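Side-chain contacts in putative thioesterase (Escherichia coli, PDB 5UGZ), which acts as a type II thioesterase in colibactin biosynthesis, where it releases intermediates from the NRPS/PKS assembly line: residues 111-116 with 190-195; 145-150 with 177-182; 185-190 with 218-223. All coordinates share one frame; numbering follows the deposited sequence.

Contact 1 of 3, residues 111-116 with 190-195; sequences ILDHGH and KARTLT
Asp113 meets the guanidinium of Arg192 with a single oxygen, and that bridge carries the polar part of the contact. Arg192 NH2 donates to Asp113 OD1 at 2.5 Å and 158°, a separation so short that its exact value is doubtful. Arg192 NH1 adds a bent, weak bond to the same Asp113 OD1 at 3.0 Å. The carboxylate and guanidinium planes stand 49° apart, so the pairing is not the flat two-pronged kind. Arg192 NH1 has a second partner, a hydrogen bond with His109 ND1, one turn earlier. Leu112 supplies the apolar half: its CB lies 3.6 Å above the guanidinium plane, over the centre, and its CD1 comes within 3.3 Å of Arg192 CD. The arginine chain bends at its third torsion (chi3 68°), turning the guanidinium toward Asp113 while CD stays against the leucine. On the buried side, Leu112 CD1 touches Leu194 CD2 at 3.8 Å. Gly115, with positive phi, closes the helix in a Schellman motif: its N bonds to Leu112 O at 2.9 Å, and a weak bond from His116 N to Ile111 O, 3.4 Å, completes it. Replacing Arg192 by an alanine would probably leave Asp113 OD1 without its charged mate and uncover one flank of Leu112. Loop 190-195 is thus tied to the end of helix 99-113 by a one-oxygen bridge to exposed Asp113 and by Arg192's CD and guanidinium face on Leu112.

Contact 2 of 3, residues 145-150 with 177-182; sequences QAFMEE and NDYRLY
The side chains of Phe147 and Tyr179 make the whole of this contact, an edge-to-face (T-shaped) pair with ring centroids 5.1 Å apart and planes at 84°. The phenylalanine gives the edge: Phe147 CZ sits over one face of the tyrosine, 3.5 Å from Tyr179 CD1, and the neighbouring Phe147 CE1 reaches Tyr179 CB at 3.9 Å. The approach is thus over the root of the tyrosine ring, not its hydroxyl end. Phe147 gets there because CG lies anti to its backbone N (chi1 175°), which sends the ring out from its helix, with Phe147 CA and Tyr179 CA 10.0 Å apart. Both residues are buried, and the tight packing is confined to these two side chains. The loose side is polar: Gln145 and Glu149 are exposed on the outer surface of helix 144-154, and the Arg180 side chain ends away from the rings, beside His140. Met148 turns to Met168, Thr172 and Ile175 instead, so helix 144-154 also leans on an earlier part of helix 165-183. Both helices belong to the excursion between strands 121-125 and 198-203, consistent with the lid region of α/β-hydrolase thioesterases; beyond the pair, Asp178 and Tyr182 carry helix 165-183 onto helix 99-113, which follows the probable nucleophile elbow.

Contact 3 of 3, residues 185-190 with 218-223; sequences YVFQAK and EKFTTR
Thr221 OG1 is held from more than one direction. It accepts the backbone N-H of Arg223 at 3.2 Å and 168°, the nearly straight bond of an ST turn, and its hydroxyl is hydrogen-bonded to the carbonyl of Cys196, with a weak further bond to that of Leu194. The turn shapes the backbone directly after Phe220, whose ring makes the contact with segment 185-190. The Phe187 and Phe220 side chains reach toward each other from separate loops, Phe187 CZ coming to 3.7 Å from Phe220 CE1 and 4.0 Å from Phe220 CZ. The planes are at 89° and the centroids 5.8 Å apart, with Phe187 CZ lying in the plane of the Phe220 ring, at its edge. Contact is therefore limited to the outer carbons, in keeping with the modest 80 Å² buried. A chi1 of 170° swings the Phe187 ring away from its own N, and it extends from the loop 185-190 toward the 3-10 segment. Its own segment borders the Phe187 ring: Ala189 N lies 3.6 Å above the plane, toward the rim, and Tyr185 OH lies in the plane at the edge. Both phenylalanines also rest on Phe105 of helix 99-113, edge-to-face in the case of Phe220, and on Asp131. Charged partners lie nearby: Glu106 takes Tyr185 OH on one oxygen and Lys190 NZ on the other, while Lys219 NZ pairs with Asp131. Two loops thus meet through aromatic carbon alone, while the polar groups beside them are satisfied by partners elsewhere in the fold.

Overall arrangement
The contacts fall into two groups within one thioesterase domain built on a parallel six-stranded sheet. Contacts 1 and 3 have centres 11 Å apart, share Lys190, and alternate their segments along the sequence; Leu194 O to Thr222 N, at 2.8 Å, is a probable hydrogen bond between them. Contact 2 lies apart, its centre 31 Å from that of contact 1 and 26 Å from that of contact 3, although both its segments fall between the two segments of contact 1 in the sequence. Helix 165-183 runs from contact 2 into the loop 185-195, which serves contacts 3 and 1 in turn before strand 198-203. That connection thereby links the probable lid to helix 99-113 and the sheet.

Contact 1 of 3, residues 111-116 with 190-195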
loop_
_atom_site.group_PDB
_atom_site.type_symbol
_atom_site.label_atom_id
_atom_site.label_comp_id
_atom_site.label_asym_id
_atom_site.label_seq_id
_atom_site.Cartn_x
_atom_site.Cartn_y
_atom_site.Cartn_z
ATOM N N ILE A 111 7.942 -11.084 -6.792
ATOM C CA ILE A 111 9.385 -11.040 -6.578
ATOM C C ILE A 111 9.905 -12.441 -6.279
ATOM O O ILE A 111 10.872 -12.912 -6.889
ATOM C CB ILE A 111 9.717 -10.046 -5.443
ATOM C CG1 ILE A 111 9.500 -8.597 -5.905
ATOM C CG2 ILE A 111 11.127 -10.267 -4.870
ATOM C CD1 ILE A 111 9.374 -7.582 -4.774
ATOM N N LEU A 112 9.246 -13.137 -5.347
ATOM C CA LEU A 112 9.640 -14.500 -5.001
ATOM C C LEU A 112 9.550 -15.441 -6.206
ATOM O O LEU A 112 10.450 -16.261 -6.420
ATOM C CB LEU A 112 8.784 -15.010 -3.835
ATOM C CG LEU A 112 9.173 -14.507 -2.435
ATOM C CD1 LEU A 112 8.096 -14.859 -1.443
ATOM C CD2 LEU A 112 10.478 -15.104 -1.997
ATOM N N ASP A 113 8.481 -15.333 -7.012
ATOM C CA ASP A 113 8.395 -16.097 -8.266
ATOM C C ASP A 113 9.577 -15.847 -9.197
ATOM O O ASP A 113 9.851 -16.679 -10.072
ATOM C CB ASP A 113 7.124 -15.759 -9.052
ATOM C CG ASP A 113 5.869 -16.178 -8.349
ATOM O OD1 ASP A 113 5.945 -17.009 -7.419
ATOM O OD2 ASP A 113 4.798 -15.672 -8.739
ATOM N N HIS A 114 10.247 -14.703 -9.068
ATOM C CA HIS A 114 11.424 -14.406 -9.868
ATOM C C HIS A 114 12.716 -14.953 -9.270
ATOM O O HIS A 114 13.751 -14.931 -9.938
ATOM C CB HIS A 114 11.538 -12.894 -10.081
ATOM C CG HIS A 114 10.700 -12.386 -11.213
ATOM N ND1 HIS A 114 9.334 -12.254 -11.124
ATOM C CD2 HIS A 114 11.032 -12.007 -12.468
ATOM C CE1 HIS A 114 8.865 -11.791 -12.267
ATOM N NE2 HIS A 114 9.874 -11.637 -13.101
ATOM N N GLY A 115 12.687 -15.463 -8.054
ATOM C CA GLY A 115 13.875 -16.005 -7.452
ATOM C C GLY A 115 14.656 -15.068 -6.570
ATOM O O GLY A 115 15.834 -15.340 -6.314
ATOM N N HIS A 116 14.057 -13.979 -6.105
ATOM C CA HIS A 116 14.693 -13.121 -5.118
ATOM C C HIS A 116 14.459 -13.690 -3.725
ATOM O O HIS A 116 13.590 -14.533 -3.518
ATOM C CB HIS A 116 14.147 -11.695 -5.208
ATOM C CG HIS A 116 14.400 -11.035 -6.526
ATOM N ND1 HIS A 116 15.589 -10.410 -6.827
ATOM C CD2 HIS A 116 13.617 -10.900 -7.621
ATOM C CE1 HIS A 116 15.527 -9.918 -8.052
ATOM N NE2 HIS A 116 14.341 -10.202 -8.555
ATOM N N LYS A 190 -1.601 -18.735 -3.284
ATOM C CA LYS A 190 -0.215 -18.684 -3.727
ATOM C C LYS A 190 0.491 -20.033 -3.547
ATOM O O LYS A 190 -0.021 -20.963 -2.917
ATOM C CB LYS A 190 0.536 -17.584 -2.963
ATOM C CG LYS A 190 -0.104 -16.190 -3.037
ATOM C CD LYS A 190 0.055 -15.560 -4.410
ATOM C CE LYS A 190 -0.851 -14.366 -4.543
ATOM N NZ LYS A 190 -1.096 -14.055 -5.972
ATOM N N ALA A 191 1.698 -20.123 -4.102
ATOM C CA ALA A 191 2.496 -21.338 -4.054
ATOM C C ALA A 191 3.396 -21.421 -2.828
ATOM O O ALA A 191 4.271 -22.293 -2.780
ATOM C CB ALA A 191 3.361 -21.449 -5.314
ATOM N N ARG A 192 3.209 -20.553 -1.840
ATOM C CA ARG A 192 4.188 -20.457 -0.770
ATOM C C ARG A 192 3.606 -19.600 0.325
ATOM O O ARG A 192 2.823 -18.690 0.053
ATOM C CB ARG A 192 5.482 -19.825 -1.266
ATOM C CG ARG A 192 5.243 -18.373 -1.555
ATOM C CD ARG A 192 6.479 -17.686 -1.939
ATOM N NE ARG A 192 6.967 -18.133 -3.231
ATOM C CZ ARG A 192 6.447 -17.756 -4.392
ATOM N NH1 ARG A 192 5.385 -16.957 -4.435
ATOM N NH2 ARG A 192 6.986 -18.191 -5.512
ATOM N N THR A 193 3.996 -19.898 1.559
ATOM C CA THR A 193 3.690 -19.065 2.716
ATOM C C THR A 193 4.884 -18.164 2.983
ATOM O O THR A 193 6.023 -18.645 3.062
ATOM C CB THR A 193 3.398 -19.900 3.969
ATOM O OG1 THR A 193 2.280 -20.753 3.730
ATOM C CG2 THR A 193 3.042 -19.000 5.121
ATOM N N LEU A 194 4.625 -16.864 3.112
ATOM C CA LEU A 194 5.673 -15.941 3.522
ATOM C C LEU A 194 6.275 -16.410 4.842
ATOM O O LEU A 194 5.610 -17.050 5.664
ATOM C CB LEU A 194 5.108 -14.519 3.639
ATOM C CG LEU A 194 4.533 -13.992 2.308
ATOM C CD1 LEU A 194 3.852 -12.655 2.462
ATOM C CD2 LEU A 194 5.609 -13.903 1.266
ATOM N N THR A 195 7.560 -16.120 5.028
ATOM C CA THR A 195 8.278 -16.469 6.247
ATOM C C THR A 195 8.883 -15.237 6.921
ATOM O O THR A 195 9.957 -15.310 7.515
ATOM C CB THR A 195 9.379 -17.485 5.962
ATOM O OG1 THR A 195 10.392 -16.866 5.168
ATOM C CG2 THR A 195 8.846 -18.656 5.219
#

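Contact 2 of 3, residues 145-150 with 177-182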
loop_
_atom_site.group_PDB
_atom_site.type_symbol
_atom_site.label_atom_id
_atom_site.label_comp_id
_atom_site.label_asym_id
_atom_site.label_seq_id
_atom_site.Cartn_x
_atom_site.Cartn_y
_atom_site.Cartn_z
ATOM N N GLN A 145 -18.756 12.255 -11.775
ATOM C CA GLN A 145 -19.288 13.131 -10.739
ATOM C C GLN A 145 -19.832 12.333 -9.560
ATOM O O GLN A 145 -19.584 12.672 -8.396
ATOM C CB GLN A 145 -20.379 14.018 -11.321
ATOM C CG GLN A 145 -21.049 14.877 -10.277
ATOM C CD GLN A 145 -20.533 16.285 -10.299
ATOM O OE1 GLN A 145 -19.553 16.613 -9.618
ATOM N NE2 GLN A 145 -21.175 17.134 -11.103
ATOM N N ALA A 146 -20.591 11.271 -9.846
ATOM C CA ALA A 146 -21.156 10.444 -8.784
ATOM C C ALA A 146 -20.082 9.639 -8.048
ATOM O O ALA A 146 -20.187 9.427 -6.834
ATOM C CB ALA A 146 -22.216 9.516 -9.371
ATOM N N PHE A 147 -19.058 9.173 -8.767
ATOM C CA PHE A 147 -17.953 8.456 -8.135
ATOM C C PHE A 147 -17.267 9.325 -7.085
ATOM O O PHE A 147 -17.149 8.936 -5.918
ATOM C CB PHE A 147 -16.959 8.000 -9.212
ATOM C CG PHE A 147 -15.718 7.342 -8.668
ATOM C CD1 PHE A 147 -15.733 6.007 -8.283
ATOM C CD2 PHE A 147 -14.531 8.051 -8.562
ATOM C CE1 PHE A 147 -14.586 5.393 -7.776
ATOM C CE2 PHE A 147 -13.381 7.444 -8.056
ATOM C CZ PHE A 147 -13.411 6.113 -7.667
ATOM N N MET A 148 -16.834 10.525 -7.475
ATOM C CA MET A 148 -16.075 11.367 -6.559
ATOM C C MET A 148 -16.902 11.786 -5.354
ATOM O O MET A 148 -16.353 11.943 -4.257
ATOM C CB MET A 148 -15.542 12.594 -7.289
ATOM C CG MET A 148 -14.547 12.257 -8.392
ATOM S SD MET A 148 -13.106 11.376 -7.762
ATOM C CE MET A 148 -12.452 12.594 -6.624
ATOM N N GLU A 149 -18.211 11.985 -5.532
ATOM C CA GLU A 149 -19.059 12.273 -4.382
ATOM C C GLU A 149 -19.113 11.072 -3.449
ATOM O O GLU A 149 -19.073 11.223 -2.224
ATOM C CB GLU A 149 -20.459 12.690 -4.843
ATOM C CG GLU A 149 -20.490 13.987 -5.670
ATOM C CD GLU A 149 -21.905 14.453 -6.033
ATOM O OE1 GLU A 149 -22.669 14.819 -5.116
ATOM O OE2 GLU A 149 -22.256 14.458 -7.237
ATOM N N GLU A 150 -19.157 9.865 -4.010
ATOM C CA GLU A 150 -19.224 8.683 -3.160
ATOM C C GLU A 150 -17.929 8.469 -2.387
ATOM O O GLU A 150 -17.961 8.036 -1.231
ATOM C CB GLU A 150 -19.548 7.446 -3.986
ATOM C CG GLU A 150 -19.710 6.211 -3.133
ATOM C CD GLU A 150 -20.887 6.308 -2.165
ATOM O OE1 GLU A 150 -21.851 7.055 -2.443
ATOM O OE2 GLU A 150 -20.854 5.627 -1.124
ATOM N N ASN A 177 -9.234 4.914 -11.825
ATOM C CA ASN A 177 -8.481 3.761 -12.301
ATOM C C ASN A 177 -8.020 2.883 -11.149
ATOM O O ASN A 177 -8.119 1.651 -11.226
ATOM C CB ASN A 177 -7.271 4.214 -13.114
ATOM C CG ASN A 177 -6.482 3.037 -13.671
ATOM O OD1 ASN A 177 -5.618 2.469 -12.996
ATOM N ND2 ASN A 177 -6.801 2.644 -14.887
ATOM N N ASP A 178 -7.478 3.496 -10.087
ATOM C CA ASP A 178 -7.003 2.715 -8.949
ATOM C C ASP A 178 -8.142 2.004 -8.235
ATOM O O ASP A 178 -7.938 0.919 -7.680
ATOM C CB ASP A 178 -6.239 3.603 -7.969
ATOM C CG ASP A 178 -4.860 3.943 -8.472
ATOM O OD1 ASP A 178 -4.470 3.367 -9.509
ATOM O OD2 ASP A 178 -4.170 4.769 -7.845
ATOM N N TYR A 179 -9.330 2.600 -8.209
ATOM C CA TYR A 179 -10.480 1.860 -7.702
ATOM C C TYR A 179 -10.823 0.694 -8.615
ATOM O O TYR A 179 -11.132 -0.400 -8.135
ATOM C CB TYR A 179 -11.667 2.793 -7.533
ATOM C CG TYR A 179 -11.674 3.436 -6.173
ATOM C CD1 TYR A 179 -10.872 4.534 -5.890
ATOM C CD2 TYR A 179 -12.468 2.928 -5.157
ATOM C CE1 TYR A 179 -10.873 5.114 -4.640
ATOM C CE2 TYR A 179 -12.472 3.503 -3.907
ATOM C CZ TYR A 179 -11.677 4.592 -3.651
ATOM O OH TYR A 179 -11.708 5.149 -2.398
ATOM N N ARG A 180 -10.745 0.903 -9.936
ATOM C CA ARG A 180 -10.990 -0.191 -10.870
ATOM C C ARG A 180 -10.053 -1.362 -10.597
ATOM O O ARG A 180 -10.486 -2.517 -10.554
ATOM C CB ARG A 180 -10.841 0.302 -12.312
ATOM C CG ARG A 180 -11.415 -0.651 -13.365
ATOM C CD ARG A 180 -11.145 -0.141 -14.767
ATOM N NE ARG A 180 -11.671 -1.049 -15.778
ATOM C CZ ARG A 180 -10.945 -1.954 -16.432
ATOM N NH1 ARG A 180 -9.651 -2.072 -16.187
ATOM N NH2 ARG A 180 -11.516 -2.748 -17.332
ATOM N N LEU A 181 -8.765 -1.082 -10.403
ATOM C CA LEU A 181 -7.817 -2.144 -10.082
ATOM C C LEU A 181 -8.234 -2.896 -8.827
ATOM O O LEU A 181 -8.203 -4.130 -8.795
ATOM C CB LEU A 181 -6.413 -1.568 -9.910
ATOM C CG LEU A 181 -5.853 -0.897 -11.148
ATOM C CD1 LEU A 181 -4.435 -0.427 -10.903
ATOM C CD2 LEU A 181 -5.916 -1.887 -12.293
ATOM N N TYR A 182 -8.617 -2.178 -7.768
ATOM C CA TYR A 182 -8.905 -2.887 -6.526
ATOM C C TYR A 182 -10.241 -3.621 -6.591
ATOM O O TYR A 182 -10.368 -4.711 -6.025
ATOM C CB TYR A 182 -8.845 -1.923 -5.336
ATOM C CG TYR A 182 -9.141 -2.572 -3.992
ATOM C CD1 TYR A 182 -8.142 -3.154 -3.226
ATOM C CD2 TYR A 182 -10.438 -2.592 -3.491
ATOM C CE1 TYR A 182 -8.438 -3.753 -1.981
ATOM C CE2 TYR A 182 -10.750 -3.170 -2.258
ATOM C CZ TYR A 182 -9.753 -3.749 -1.506
ATOM O OH TYR A 182 -10.088 -4.319 -0.290
#

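Contact 3 of 3, residues 185-190 with 218-223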
loop_
_atom_site.group_PDB
_atom_site.type_symbol
_atom_site.label_atom_id
_atom_site.label_comp_id
_atom_site.label_asym_id
_atom_site.label_seq_id
_atom_site.Cartn_x
_atom_site.Cartn_y
_atom_site.Cartn_z
ATOM N N TYR A 185 -10.151 -6.874 -8.562
ATOM C CA TYR A 185 -9.154 -7.773 -8.014
ATOM C C TYR A 185 -9.809 -9.067 -7.534
ATOM O O TYR A 185 -10.824 -9.046 -6.832
ATOM C CB TYR A 185 -8.410 -7.067 -6.885
ATOM C CG TYR A 185 -7.508 -7.972 -6.103
ATOM C CD1 TYR A 185 -6.379 -8.521 -6.685
ATOM C CD2 TYR A 185 -7.778 -8.276 -4.787
ATOM C CE1 TYR A 185 -5.550 -9.344 -5.978
ATOM C CE2 TYR A 185 -6.960 -9.094 -4.073
ATOM C CZ TYR A 185 -5.842 -9.631 -4.669
ATOM O OH TYR A 185 -5.014 -10.472 -3.962
ATOM N N VAL A 186 -9.224 -10.197 -7.919
ATOM C CA VAL A 186 -9.709 -11.524 -7.561
ATOM C C VAL A 186 -8.543 -12.297 -6.951
ATOM O O VAL A 186 -7.597 -12.664 -7.662
ATOM C CB VAL A 186 -10.282 -12.266 -8.778
ATOM C CG1 VAL A 186 -10.537 -13.738 -8.448
ATOM C CG2 VAL A 186 -11.553 -11.573 -9.274
ATOM N N PHE A 187 -8.609 -12.558 -5.646
ATOM C CA PHE A 187 -7.536 -13.282 -4.977
ATOM C C PHE A 187 -7.409 -14.700 -5.528
ATOM O O PHE A 187 -8.407 -15.411 -5.681
ATOM C CB PHE A 187 -7.796 -13.325 -3.465
ATOM C CG PHE A 187 -6.877 -14.260 -2.715
ATOM C CD1 PHE A 187 -5.536 -13.954 -2.546
ATOM C CD2 PHE A 187 -7.360 -15.440 -2.171
ATOM C CE1 PHE A 187 -4.690 -14.803 -1.869
ATOM C CE2 PHE A 187 -6.521 -16.297 -1.490
ATOM C CZ PHE A 187 -5.177 -15.977 -1.337
ATOM N N GLN A 188 -6.180 -15.123 -5.826
ATOM C CA GLN A 188 -5.905 -16.543 -6.035
ATOM C C GLN A 188 -4.774 -16.975 -5.120
ATOM O O GLN A 188 -3.700 -16.370 -5.128
ATOM C CB GLN A 188 -5.540 -16.881 -7.484
ATOM C CG GLN A 188 -5.506 -18.402 -7.762
ATOM C CD GLN A 188 -6.878 -18.997 -8.130
ATOM O OE1 GLN A 188 -7.571 -18.490 -9.008
ATOM N NE2 GLN A 188 -7.257 -20.083 -7.465
ATOM N N ALA A 189 -5.013 -18.034 -4.354
ATOM C CA ALA A 189 -4.013 -18.581 -3.449
ATOM C C ALA A 189 -2.646 -18.740 -4.107
ATOM O O ALA A 189 -2.542 -18.879 -5.333
ATOM C CB ALA A 189 -4.496 -19.924 -2.898
ATOM N N LYS A 190 -1.601 -18.735 -3.284
ATOM C CA LYS A 190 -0.215 -18.684 -3.727
ATOM C C LYS A 190 0.491 -20.033 -3.547
ATOM O O LYS A 190 -0.021 -20.963 -2.917
ATOM C CB LYS A 190 0.536 -17.584 -2.963
ATOM C CG LYS A 190 -0.104 -16.190 -3.037
ATOM C CD LYS A 190 0.055 -15.560 -4.410
ATOM C CE LYS A 190 -0.851 -14.366 -4.543
ATOM N NZ LYS A 190 -1.096 -14.055 -5.972
ATOM N N GLU A 218 -3.216 -13.680 9.098
ATOM C CA GLU A 218 -2.171 -14.430 9.785
ATOM C C GLU A 218 -1.743 -15.689 9.039
ATOM O O GLU A 218 -0.591 -16.120 9.176
ATOM C CB GLU A 218 -2.645 -14.764 11.203
ATOM C CG GLU A 218 -2.760 -13.513 12.081
ATOM C CD GLU A 218 -3.502 -13.741 13.383
ATOM O OE1 GLU A 218 -3.752 -14.914 13.747
ATOM O OE2 GLU A 218 -3.845 -12.733 14.041
ATOM N N LYS A 219 -2.624 -16.293 8.241
ATOM C CA LYS A 219 -2.227 -17.501 7.519
ATOM C C LYS A 219 -1.229 -17.241 6.391
ATOM O O LYS A 219 -0.697 -18.206 5.830
ATOM C CB LYS A 219 -3.458 -18.195 6.939
ATOM C CG LYS A 219 -4.327 -17.279 6.110
ATOM C CD LYS A 219 -5.326 -18.059 5.296
ATOM C CE LYS A 219 -6.229 -17.136 4.506
ATOM N NZ LYS A 219 -7.082 -16.307 5.403
ATOM N N PHE A 220 -0.978 -15.983 6.031
ATOM C CA PHE A 220 -0.138 -15.649 4.887
ATOM C C PHE A 220 1.345 -15.587 5.225
ATOM O O PHE A 220 2.165 -15.392 4.322
ATOM C CB PHE A 220 -0.609 -14.323 4.274
ATOM C CG PHE A 220 -1.938 -14.433 3.596
ATOM C CD1 PHE A 220 -2.051 -15.090 2.387
ATOM C CD2 PHE A 220 -3.084 -13.933 4.189
ATOM C CE1 PHE A 220 -3.277 -15.221 1.770
ATOM C CE2 PHE A 220 -4.320 -14.059 3.571
ATOM C CZ PHE A 220 -4.418 -14.705 2.372
ATOM N N THR A 221 1.706 -15.770 6.498
ATOM C CA THR A 221 3.092 -15.869 6.926
ATOM C C THR A 221 3.200 -16.917 8.027
ATOM O O THR A 221 2.252 -17.142 8.782
ATOM C CB THR A 221 3.617 -14.515 7.429
ATOM O OG1 THR A 221 5.006 -14.629 7.778
ATOM C CG2 THR A 221 2.837 -14.070 8.644
ATOM N N THR A 222 4.359 -17.574 8.102
ATOM C CA THR A 222 4.619 -18.467 9.225
ATOM C C THR A 222 5.090 -17.733 10.464
ATOM O O THR A 222 5.186 -18.350 11.531
ATOM C CB THR A 222 5.679 -19.494 8.880
ATOM O OG1 THR A 222 6.902 -18.808 8.593
ATOM C CG2 THR A 222 5.254 -20.326 7.694
ATOM N N ARG A 223 5.405 -16.449 10.357
ATOM C CA ARG A 223 5.879 -15.705 11.505
ATOM C C ARG A 223 4.734 -14.928 12.140
ATOM O O ARG A 223 3.561 -15.053 11.774
ATOM C CB ARG A 223 7.057 -14.812 11.122
ATOM C CG ARG A 223 8.221 -15.667 10.696
ATOM C CD ARG A 223 9.586 -15.030 10.837
ATOM N NE ARG A 223 9.792 -14.287 12.075
ATOM C CZ ARG A 223 10.925 -13.655 12.358
ATOM N NH1 ARG A 223 11.936 -13.703 11.503
ATOM N NH2 ARG A 223 11.058 -12.975 13.485
#